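Local structure of glycerol Dehydrogenase (Unidentified, 5XN8) at residues Lys26-Ser31 and Pro110-Pro115; Phe33-Asp38 and Leu97-Ala102; Lys47-Leu52 and Leu59-Phe64. The protein catalyses the NAD-dependent oxidation of glycerol to dihydroxyacetone, as a metal-dependent enzyme of the iron-containing alcohol dehydrogenase family. All coordinates share one frame; numbering follows the deposited sequence.

Contact 1: Lys26-Ser31 and Pro110-Pro115; sequences KNLAES and PVVVIP
Leu28 reaches out of the loop between helix 22-25 and strand 31-36 and meets Pro110 with nearly its whole side chain. The first contact is made at the root, where Leu28 CB lies 4.2 Å from Pro110 CB. Moving outward, Leu28 CG passes over the same proline carbon at 4.5 Å, and the two methyls spread to either side of it: Leu28 CD1 and Leu28 CD2 each lie 4.4 Å from Pro110 CB, so one corner of the pyrrolidine ring faces the fork of the leucine. Leu28 CD1, placed anti to CA (chi2 176°), also extends to the strand proper and comes within 4.5 Å of Val112 CG2. The loop residue thus packs over the start of strand 111-115. The sheet is the six-stranded parallel one of the Rossmann-like nucleotide-binding domain, and Pro110 leads into this strand, which is flanked by strands 87-92 and 149-153. Thr116, probably an NAD(+) ligand, follows Pro115, so the leucine sits at the end remote from the likely cofactor site. On the backbone side of Leu28, the carbonyl oxygen touches Pro110 CG at 3.9 Å, and Ala29 CB approaches the same ring atom at 4.3 Å. No hydrogen bond links the two segments. Leu28 packs further on Asp148 and Met149, while Val112 continues the apolar layer onto Phe21 and Val151. Just before the leucine, Asn27 packs on Pro144 of a second subunit.

Contact 2: Phe33-Asp38 and Leu97-Ala102; sequences FVIADD and LDTAKA
Next in sequence to Ala100, the residue against which Ile35 packs, Lys101 carries an amino nitrogen gripped from several quarters. Lys101 NZ forms a salt bridge with Asp98 OD1 at 3.5 Å, one turn earlier in helix 94-107, and hydrogen bonds with the carbonyl oxygens of Ala122 and Leu127. Asp98 uses its other oxygen, OD2, to accept a bond from Val129 N, which ties the helix to the segment that includes Ser125, Leu127 and Tyr131, probable NAD(+) ligands. The face turned to strand 31-36 is wholly different. There Ile35 makes the approach with one methyl: CG1 is flanked by both backbone neighbours of CA (chi1 69°) and the chain then extends, which drives CD1 onto the helix. Ile35 CD1 lies 4.0 Å from Ala100 N and 4.2 Å from Ala100 CB, with Thr99 CB beside it at 4.3 Å. Thr99 returns its hydroxyl to Lys95 O within the helix. This is the helix-on-sheet layer of a Rossmann-like domain, and the three residues that touch, Ile35, Thr99 and Ala100, are all buried. Asp37, a probable NAD(+) ligand, follows in the chain, and its OD1 caps helix 38-54 through Val40 N. The side facing the sheet thus meets Ile35 through van der Waals contact alone, while polar bonds on another side tie the helix to the cofactor-binding segment, consistent with a part in positioning it.

Contact 3: Lys47-Leu52 and Leu59-Phe64; sequences KVLNGL and LHAERF
Three leucines, set at different angles to one another, join helix 47-52 to strand 59-63. Leu59 points from the strand at the helix and enters between Leu49 and Leu52; it lies across Leu52 at about a right angle, but meets Leu49 on a slant. At the crossing with Leu52, Leu59 CD2 is 3.4 Å from Leu52 CD1, while Leu59 CD1 turns to Leu52 CB, also at 3.4 Å. That same methyl, Leu59 CD1, lies 3.6 Å from Leu49 CD2 and is pressed against Leu49 O. Leu49 leaves the helix obliquely, yet with CG anti to the carbonyl carbon (chi1 -66°) it swings over the strand, where its second methyl, CD1, covers Ala61 CB at 3.7 Å. The segment axes run almost antiparallel, at 171° and 9.8 Å apart, as expected of the helix and second strand in the beta-alpha-beta unit formed by 31-36, 38-54 and 58-63. Val34 of the first strand touches both Leu49 and Leu59. The other face carries His60 and Glu62, which helix 70-83 covers; His60 NE2 donates to Glu62 OE1 at 2.9 Å in a bent bond, on the anti side and 27° out of the carboxylate plane. Between these two segments the contact is thus purely apolar, and a salt bridge of Arg63 to Asp38, at the start of the same helix, adds a polar tie.

How the contacts relate
All three contacts cover one parallel sheet, but from different sides and depths. Contact 2 is fully buried and lies on the face covered by helix 94-107; contacts 1 and 3 are partly buried and share the other face, where Phe21 packs on residues of both. Contact 1 covers a sheet end with a loop, contact 3 seats a helix on the outermost strand. Leu97 joins contact 2 to contact 1 by packing on Val113 and Pro115, whereas contacts 2 and 3 are joined through neighbouring strands, with Val34 O 2.9 Å from Glu62 N. Each interface is apolar; contact 2, nearest the cofactor-binding residues, also has a lysine-aspartate pair and hydrogen bonds on another side of its helix.

Contact 1: Lys26-Ser31 and Pro110-Pro115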
loop_
_atom_site.group_PDB
_atom_site.type_symbol
_atom_site.label_atom_id
_atom_site.label_comp_id
_atom_site.label_asym_id
_atom_site.label_seq_id
_atom_site.Cartn_x
_atom_site.Cartn_y
_atom_site.Cartn_z
ATOM N N LYS A 26 -8.794 7.314 -52.048
ATOM C CA LYS A 26 -8.267 7.835 -53.320
ATOM C C LYS A 26 -6.872 7.304 -53.692
ATOM O O LYS A 26 -6.612 7.027 -54.869
ATOM C CB LYS A 26 -8.260 9.367 -53.282
ATOM C CG LYS A 26 -7.726 10.054 -54.538
ATOM C CD LYS A 26 -7.977 11.561 -54.604
ATOM C CE LYS A 26 -8.410 12.243 -53.296
ATOM N NZ LYS A 26 -9.041 13.558 -53.582
ATOM N N ASN A 27 -5.992 7.172 -52.699
ATOM C CA ASN A 27 -4.634 6.641 -52.904
ATOM C C ASN A 27 -4.569 5.120 -53.106
ATOM O O ASN A 27 -3.547 4.612 -53.570
ATOM C CB ASN A 27 -3.719 7.029 -51.725
ATOM C CG ASN A 27 -3.548 8.532 -51.581
ATOM O OD1 ASN A 27 -3.868 9.105 -50.544
ATOM N ND2 ASN A 27 -3.050 9.172 -52.619
ATOM N N LEU A 28 -5.627 4.393 -52.742
ATOM C CA LEU A 28 -5.683 2.932 -52.952
ATOM C C LEU A 28 -6.105 2.565 -54.372
ATOM O O LEU A 28 -5.559 1.630 -54.965
ATOM C CB LEU A 28 -6.630 2.246 -51.955
ATOM C CG LEU A 28 -6.169 2.085 -50.503
ATOM C CD1 LEU A 28 -7.284 1.470 -49.684
ATOM C CD2 LEU A 28 -4.904 1.244 -50.411
ATOM N N ALA A 29 -7.088 3.285 -54.909
ATOM C CA ALA A 29 -7.587 3.040 -56.258
ATOM C C ALA A 29 -8.348 4.241 -56.795
ATOM O O ALA A 29 -8.823 5.086 -56.029
ATOM C CB ALA A 29 -8.480 1.811 -56.269
ATOM N N GLU A 30 -8.457 4.304 -58.120
ATOM C CA GLU A 30 -9.196 5.368 -58.816
ATOM C C GLU A 30 -10.692 5.061 -58.959
ATOM O O GLU A 30 -11.472 5.956 -59.322
ATOM C CB GLU A 30 -8.566 5.644 -60.189
ATOM C CG GLU A 30 -7.185 6.270 -60.079
ATOM C CD GLU A 30 -6.241 5.890 -61.203
ATOM O OE1 GLU A 30 -6.246 4.723 -61.669
ATOM O OE2 GLU A 30 -5.451 6.773 -61.593
ATOM N N SER A 31 -11.094 3.817 -58.685
ATOM C CA SER A 31 -12.512 3.447 -58.692
ATOM C C SER A 31 -12.808 2.278 -57.758
ATOM O O SER A 31 -11.940 1.440 -57.506
ATOM C CB SER A 31 -12.982 3.132 -60.123
ATOM O OG SER A 31 -12.357 1.968 -60.627
ATOM N N PRO A 110 -7.558 -3.870 -53.664
ATOM C CA PRO A 110 -7.648 -3.343 -52.302
ATOM C C PRO A 110 -9.080 -3.387 -51.762
ATOM O O PRO A 110 -10.044 -3.283 -52.533
ATOM C CB PRO A 110 -7.160 -1.901 -52.450
ATOM C CG PRO A 110 -7.481 -1.549 -53.862
ATOM C CD PRO A 110 -7.240 -2.805 -54.634
ATOM N N VAL A 111 -9.196 -3.536 -50.443
ATOM C CA VAL A 111 -10.461 -3.761 -49.768
ATOM C C VAL A 111 -10.672 -2.677 -48.714
ATOM O O VAL A 111 -9.766 -2.369 -47.946
ATOM C CB VAL A 111 -10.478 -5.137 -49.064
ATOM C CG1 VAL A 111 -11.771 -5.338 -48.272
ATOM C CG2 VAL A 111 -10.269 -6.256 -50.070
ATOM N N VAL A 112 -11.879 -2.118 -48.690
ATOM C CA VAL A 112 -12.323 -1.230 -47.627
ATOM C C VAL A 112 -13.528 -1.895 -46.979
ATOM O O VAL A 112 -14.449 -2.317 -47.681
ATOM C CB VAL A 112 -12.752 0.147 -48.182
ATOM C CG1 VAL A 112 -13.195 1.073 -47.053
ATOM C CG2 VAL A 112 -11.630 0.769 -48.998
ATOM N N VAL A 113 -13.525 -1.993 -45.652
ATOM C CA VAL A 113 -14.673 -2.528 -44.910
ATOM C C VAL A 113 -15.235 -1.428 -44.020
ATOM O O VAL A 113 -14.488 -0.739 -43.329
ATOM C CB VAL A 113 -14.338 -3.805 -44.097
ATOM C CG1 VAL A 113 -14.141 -4.992 -45.035
ATOM C CG2 VAL A 113 -13.120 -3.634 -43.204
ATOM N N ILE A 114 -16.555 -1.260 -44.058
ATOM C CA ILE A 114 -17.241 -0.208 -43.315
ATOM C C ILE A 114 -18.350 -0.848 -42.471
ATOM O O ILE A 114 -19.509 -0.842 -42.875
ATOM C CB ILE A 114 -17.820 0.882 -44.261
ATOM C CG1 ILE A 114 -16.765 1.325 -45.284
ATOM C CG2 ILE A 114 -18.325 2.082 -43.462
ATOM C CD1 ILE A 114 -17.174 2.514 -46.134
ATOM N N PRO A 115 -17.991 -1.404 -41.294
ATOM C CA PRO A 115 -19.007 -1.942 -40.396
ATOM C C PRO A 115 -19.964 -0.868 -39.888
ATOM O O PRO A 115 -19.524 0.150 -39.354
ATOM C CB PRO A 115 -18.186 -2.519 -39.228
ATOM C CG PRO A 115 -16.816 -2.715 -39.761
ATOM C CD PRO A 115 -16.629 -1.636 -40.770
#

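Contact 2: Phe33-Asp38 and Leu97-Ala102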
loop_
_atom_site.group_PDB
_atom_site.type_symbol
_atom_site.label_atom_id
_atom_site.label_comp_id
_atom_site.label_asym_id
_atom_site.label_seq_id
_atom_site.Cartn_x
_atom_site.Cartn_y
_atom_site.Cartn_z
ATOM N N PHE A 33 -15.842 -0.731 -56.347
ATOM C CA PHE A 33 -17.036 -1.548 -56.445
ATOM C C PHE A 33 -17.638 -1.661 -55.038
ATOM O O PHE A 33 -17.076 -2.329 -54.175
ATOM C CB PHE A 33 -16.637 -2.918 -56.989
ATOM C CG PHE A 33 -17.773 -3.878 -57.155
ATOM C CD1 PHE A 33 -18.603 -3.801 -58.262
ATOM C CD2 PHE A 33 -17.983 -4.895 -56.228
ATOM C CE1 PHE A 33 -19.641 -4.703 -58.433
ATOM C CE2 PHE A 33 -19.015 -5.803 -56.393
ATOM C CZ PHE A 33 -19.846 -5.704 -57.499
ATOM N N VAL A 34 -18.765 -0.998 -54.813
ATOM C CA VAL A 34 -19.371 -0.876 -53.488
ATOM C C VAL A 34 -20.521 -1.875 -53.326
ATOM O O VAL A 34 -21.406 -1.908 -54.166
ATOM C CB VAL A 34 -19.914 0.558 -53.269
ATOM C CG1 VAL A 34 -20.274 0.794 -51.805
ATOM C CG2 VAL A 34 -18.914 1.595 -53.755
ATOM N N ILE A 35 -20.511 -2.676 -52.257
ATOM C CA ILE A 35 -21.614 -3.629 -51.987
ATOM C C ILE A 35 -22.269 -3.452 -50.617
ATOM O O ILE A 35 -21.602 -3.132 -49.623
ATOM C CB ILE A 35 -21.191 -5.109 -52.174
ATOM C CG1 ILE A 35 -20.200 -5.570 -51.096
ATOM C CG2 ILE A 35 -20.587 -5.309 -53.558
ATOM C CD1 ILE A 35 -19.881 -7.049 -51.168
ATOM N N ALA A 36 -23.581 -3.687 -50.585
ATOM C CA ALA A 36 -24.396 -3.620 -49.376
ATOM C C ALA A 36 -25.774 -4.248 -49.629
ATOM O O ALA A 36 -26.241 -4.290 -50.770
ATOM C CB ALA A 36 -24.559 -2.173 -48.942
ATOM N N ASP A 37 -26.417 -4.735 -48.566
ATOM C CA ASP A 37 -27.822 -5.155 -48.650
ATOM C C ASP A 37 -28.711 -3.915 -48.786
ATOM O O ASP A 37 -28.240 -2.786 -48.597
ATOM C CB ASP A 37 -28.240 -6.078 -47.483
ATOM C CG ASP A 37 -28.212 -5.392 -46.108
ATOM O OD1 ASP A 37 -28.399 -4.164 -46.013
ATOM O OD2 ASP A 37 -28.053 -6.104 -45.095
ATOM N N ASP A 38 -29.983 -4.120 -49.120
ATOM C CA ASP A 38 -30.878 -2.993 -49.423
ATOM C C ASP A 38 -31.108 -2.080 -48.241
ATOM O O ASP A 38 -31.160 -0.863 -48.410
ATOM C CB ASP A 38 -32.218 -3.464 -49.980
ATOM C CG ASP A 38 -32.068 -4.168 -51.298
ATOM O OD1 ASP A 38 -31.664 -3.532 -52.308
ATOM O OD2 ASP A 38 -32.360 -5.371 -51.317
ATOM N N LEU A 97 -19.183 -7.799 -45.293
ATOM C CA LEU A 97 -17.773 -7.437 -45.216
ATOM C C LEU A 97 -16.878 -8.590 -45.657
ATOM O O LEU A 97 -15.909 -8.383 -46.396
ATOM C CB LEU A 97 -17.405 -6.984 -43.797
ATOM C CG LEU A 97 -17.597 -5.505 -43.397
ATOM C CD1 LEU A 97 -18.534 -4.684 -44.261
ATOM C CD2 LEU A 97 -17.966 -5.380 -41.936
ATOM N N ASP A 98 -17.211 -9.792 -45.206
ATOM C CA ASP A 98 -16.468 -11.003 -45.569
ATOM C C ASP A 98 -16.518 -11.309 -47.061
ATOM O O ASP A 98 -15.559 -11.846 -47.613
ATOM C CB ASP A 98 -16.975 -12.218 -44.770
ATOM C CG ASP A 98 -16.548 -12.192 -43.311
ATOM O OD1 ASP A 98 -16.036 -11.142 -42.828
ATOM O OD2 ASP A 98 -16.709 -13.241 -42.637
ATOM N N THR A 99 -17.643 -10.998 -47.706
ATOM C CA THR A 99 -17.765 -11.146 -49.161
ATOM C C THR A 99 -16.920 -10.127 -49.925
ATOM O O THR A 99 -16.392 -10.439 -51.000
ATOM C CB THR A 99 -19.235 -11.038 -49.628
ATOM O OG1 THR A 99 -20.027 -11.940 -48.857
ATOM C CG2 THR A 99 -19.376 -11.382 -51.103
ATOM N N ALA A 100 -16.810 -8.918 -49.384
ATOM C CA ALA A 100 -15.940 -7.900 -49.959
ATOM C C ALA A 100 -14.458 -8.296 -49.880
ATOM O O ALA A 100 -13.693 -7.979 -50.792
ATOM C CB ALA A 100 -16.176 -6.560 -49.280
ATOM N N LYS A 101 -14.070 -8.984 -48.805
ATOM C CA LYS A 101 -12.692 -9.479 -48.634
ATOM C C LYS A 101 -12.340 -10.552 -49.647
ATOM O O LYS A 101 -11.243 -10.538 -50.220
ATOM C CB LYS A 101 -12.473 -10.060 -47.224
ATOM C CG LYS A 101 -12.453 -9.041 -46.095
ATOM C CD LYS A 101 -12.291 -9.746 -44.756
ATOM C CE LYS A 101 -12.598 -8.849 -43.562
ATOM N NZ LYS A 101 -12.896 -9.652 -42.344
ATOM N N ALA A 102 -13.265 -11.479 -49.852
ATOM C CA ALA A 102 -13.096 -12.567 -50.825
ATOM C C ALA A 102 -12.941 -12.030 -52.239
ATOM O O ALA A 102 -12.034 -12.448 -52.959
ATOM C CB ALA A 102 -14.276 -13.539 -50.755
#

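Contact 3: Lys47-Leu52 and Leu59-Phe64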
loop_
_atom_site.group_PDB
_atom_site.type_symbol
_atom_site.label_atom_id
_atom_site.label_comp_id
_atom_site.label_asym_id
_atom_site.label_seq_id
_atom_site.Cartn_x
_atom_site.Cartn_y
_atom_site.Cartn_z
ATOM N N LYS A 47 -24.792 8.076 -48.813
ATOM C CA LYS A 47 -23.814 9.032 -48.267
ATOM C C LYS A 47 -22.377 8.674 -48.643
ATOM O O LYS A 47 -21.598 9.547 -49.002
ATOM C CB LYS A 47 -23.941 9.198 -46.741
ATOM C CG LYS A 47 -23.627 8.015 -45.842
ATOM C CD LYS A 47 -23.650 8.425 -44.382
ATOM C CE LYS A 47 -25.051 8.799 -43.912
ATOM N NZ LYS A 47 -25.117 8.970 -42.436
ATOM N N VAL A 48 -22.044 7.387 -48.558
ATOM C CA VAL A 48 -20.700 6.873 -48.899
ATOM C C VAL A 48 -20.357 7.154 -50.354
ATOM O O VAL A 48 -19.250 7.599 -50.653
ATOM C CB VAL A 48 -20.583 5.349 -48.620
ATOM C CG1 VAL A 48 -19.331 4.737 -49.249
ATOM C CG2 VAL A 48 -20.592 5.083 -47.124
ATOM N N LEU A 49 -21.305 6.886 -51.245
ATOM C CA LEU A 49 -21.121 7.144 -52.668
ATOM C C LEU A 49 -20.920 8.632 -52.967
ATOM O O LEU A 49 -20.032 8.984 -53.739
ATOM C CB LEU A 49 -22.297 6.590 -53.486
ATOM C CG LEU A 49 -22.451 5.063 -53.507
ATOM C CD1 LEU A 49 -23.807 4.663 -54.075
ATOM C CD2 LEU A 49 -21.324 4.393 -54.279
ATOM N N ASN A 50 -21.729 9.495 -52.352
ATOM C CA ASN A 50 -21.582 10.955 -52.520
ATOM C C ASN A 50 -20.225 11.473 -52.029
ATOM O O ASN A 50 -19.641 12.366 -52.644
ATOM C CB ASN A 50 -22.703 11.723 -51.805
ATOM C CG ASN A 50 -24.040 11.646 -52.536
ATOM O OD1 ASN A 50 -24.112 11.342 -53.735
ATOM N ND2 ASN A 50 -25.116 11.938 -51.809
ATOM N N GLY A 51 -19.741 10.915 -50.923
ATOM C CA GLY A 51 -18.451 11.286 -50.345
ATOM C C GLY A 51 -17.271 10.837 -51.185
ATOM O O GLY A 51 -16.314 11.588 -51.357
ATOM N N LEU A 52 -17.333 9.607 -51.695
ATOM C CA LEU A 52 -16.315 9.087 -52.615
ATOM C C LEU A 52 -16.291 9.870 -53.928
ATOM O O LEU A 52 -15.214 10.136 -54.465
ATOM C CB LEU A 52 -16.531 7.597 -52.893
ATOM C CG LEU A 52 -16.191 6.638 -51.748
ATOM C CD1 LEU A 52 -16.905 5.301 -51.900
ATOM C CD2 LEU A 52 -14.688 6.426 -51.645
ATOM N N LEU A 59 -17.511 5.113 -59.150
ATOM C CA LEU A 59 -18.164 4.055 -58.369
ATOM C C LEU A 59 -19.274 3.353 -59.131
ATOM O O LEU A 59 -19.963 3.957 -59.946
ATOM C CB LEU A 59 -18.796 4.637 -57.104
ATOM C CG LEU A 59 -17.896 5.354 -56.104
ATOM C CD1 LEU A 59 -18.603 6.512 -55.409
ATOM C CD2 LEU A 59 -17.311 4.367 -55.103
ATOM N N HIS A 60 -19.434 2.068 -58.833
ATOM C CA HIS A 60 -20.645 1.332 -59.156
ATOM C C HIS A 60 -21.113 0.581 -57.901
ATOM O O HIS A 60 -20.386 -0.260 -57.366
ATOM C CB HIS A 60 -20.433 0.408 -60.351
ATOM C CG HIS A 60 -21.525 -0.599 -60.519
ATOM N ND1 HIS A 60 -22.815 -0.249 -60.849
ATOM C CD2 HIS A 60 -21.533 -1.942 -60.369
ATOM C CE1 HIS A 60 -23.574 -1.327 -60.892
ATOM N NE2 HIS A 60 -22.818 -2.370 -60.603
ATOM N N ALA A 61 -22.315 0.925 -57.434
ATOM C CA ALA A 61 -22.945 0.270 -56.294
ATOM C C ALA A 61 -23.735 -0.928 -56.779
ATOM O O ALA A 61 -24.393 -0.857 -57.821
ATOM C CB ALA A 61 -23.868 1.239 -55.575
ATOM N N GLU A 62 -23.673 -2.028 -56.030
ATOM C CA GLU A 62 -24.417 -3.244 -56.376
ATOM C C GLU A 62 -25.008 -3.910 -55.129
ATOM O O GLU A 62 -24.439 -3.832 -54.044
ATOM C CB GLU A 62 -23.505 -4.211 -57.146
ATOM C CG GLU A 62 -24.209 -5.371 -57.841
ATOM C CD GLU A 62 -25.189 -4.936 -58.922
ATOM O OE1 GLU A 62 -24.748 -4.381 -59.952
ATOM O OE2 GLU A 62 -26.402 -5.165 -58.741
ATOM N N ARG A 63 -26.152 -4.557 -55.311
ATOM C CA ARG A 63 -26.912 -5.158 -54.221
ATOM C C ARG A 63 -26.304 -6.493 -53.795
ATOM O O ARG A 63 -25.891 -7.291 -54.634
ATOM C CB ARG A 63 -28.373 -5.368 -54.664
ATOM C CG ARG A 63 -29.306 -5.804 -53.557
ATOM C CD ARG A 63 -30.743 -5.977 -54.049
ATOM N NE ARG A 63 -31.309 -7.249 -53.622
ATOM C CZ ARG A 63 -31.070 -8.425 -54.204
ATOM N NH1 ARG A 63 -30.267 -8.532 -55.263
ATOM N NH2 ARG A 63 -31.655 -9.521 -53.718
ATOM N N PHE A 64 -26.274 -6.723 -52.482
ATOM C CA PHE A 64 -25.769 -7.964 -51.877
ATOM C C PHE A 64 -26.970 -8.786 -51.385
ATOM O O PHE A 64 -27.857 -8.247 -50.720
ATOM C CB PHE A 64 -24.795 -7.606 -50.736
ATOM C CG PHE A 64 -24.424 -8.761 -49.853
ATOM C CD1 PHE A 64 -23.758 -9.864 -50.364
ATOM C CD2 PHE A 64 -24.730 -8.739 -48.493
ATOM C CE1 PHE A 64 -23.415 -10.927 -49.544
ATOM C CE2 PHE A 64 -24.386 -9.800 -47.667
ATOM C CZ PHE A 64 -23.730 -10.896 -48.193
#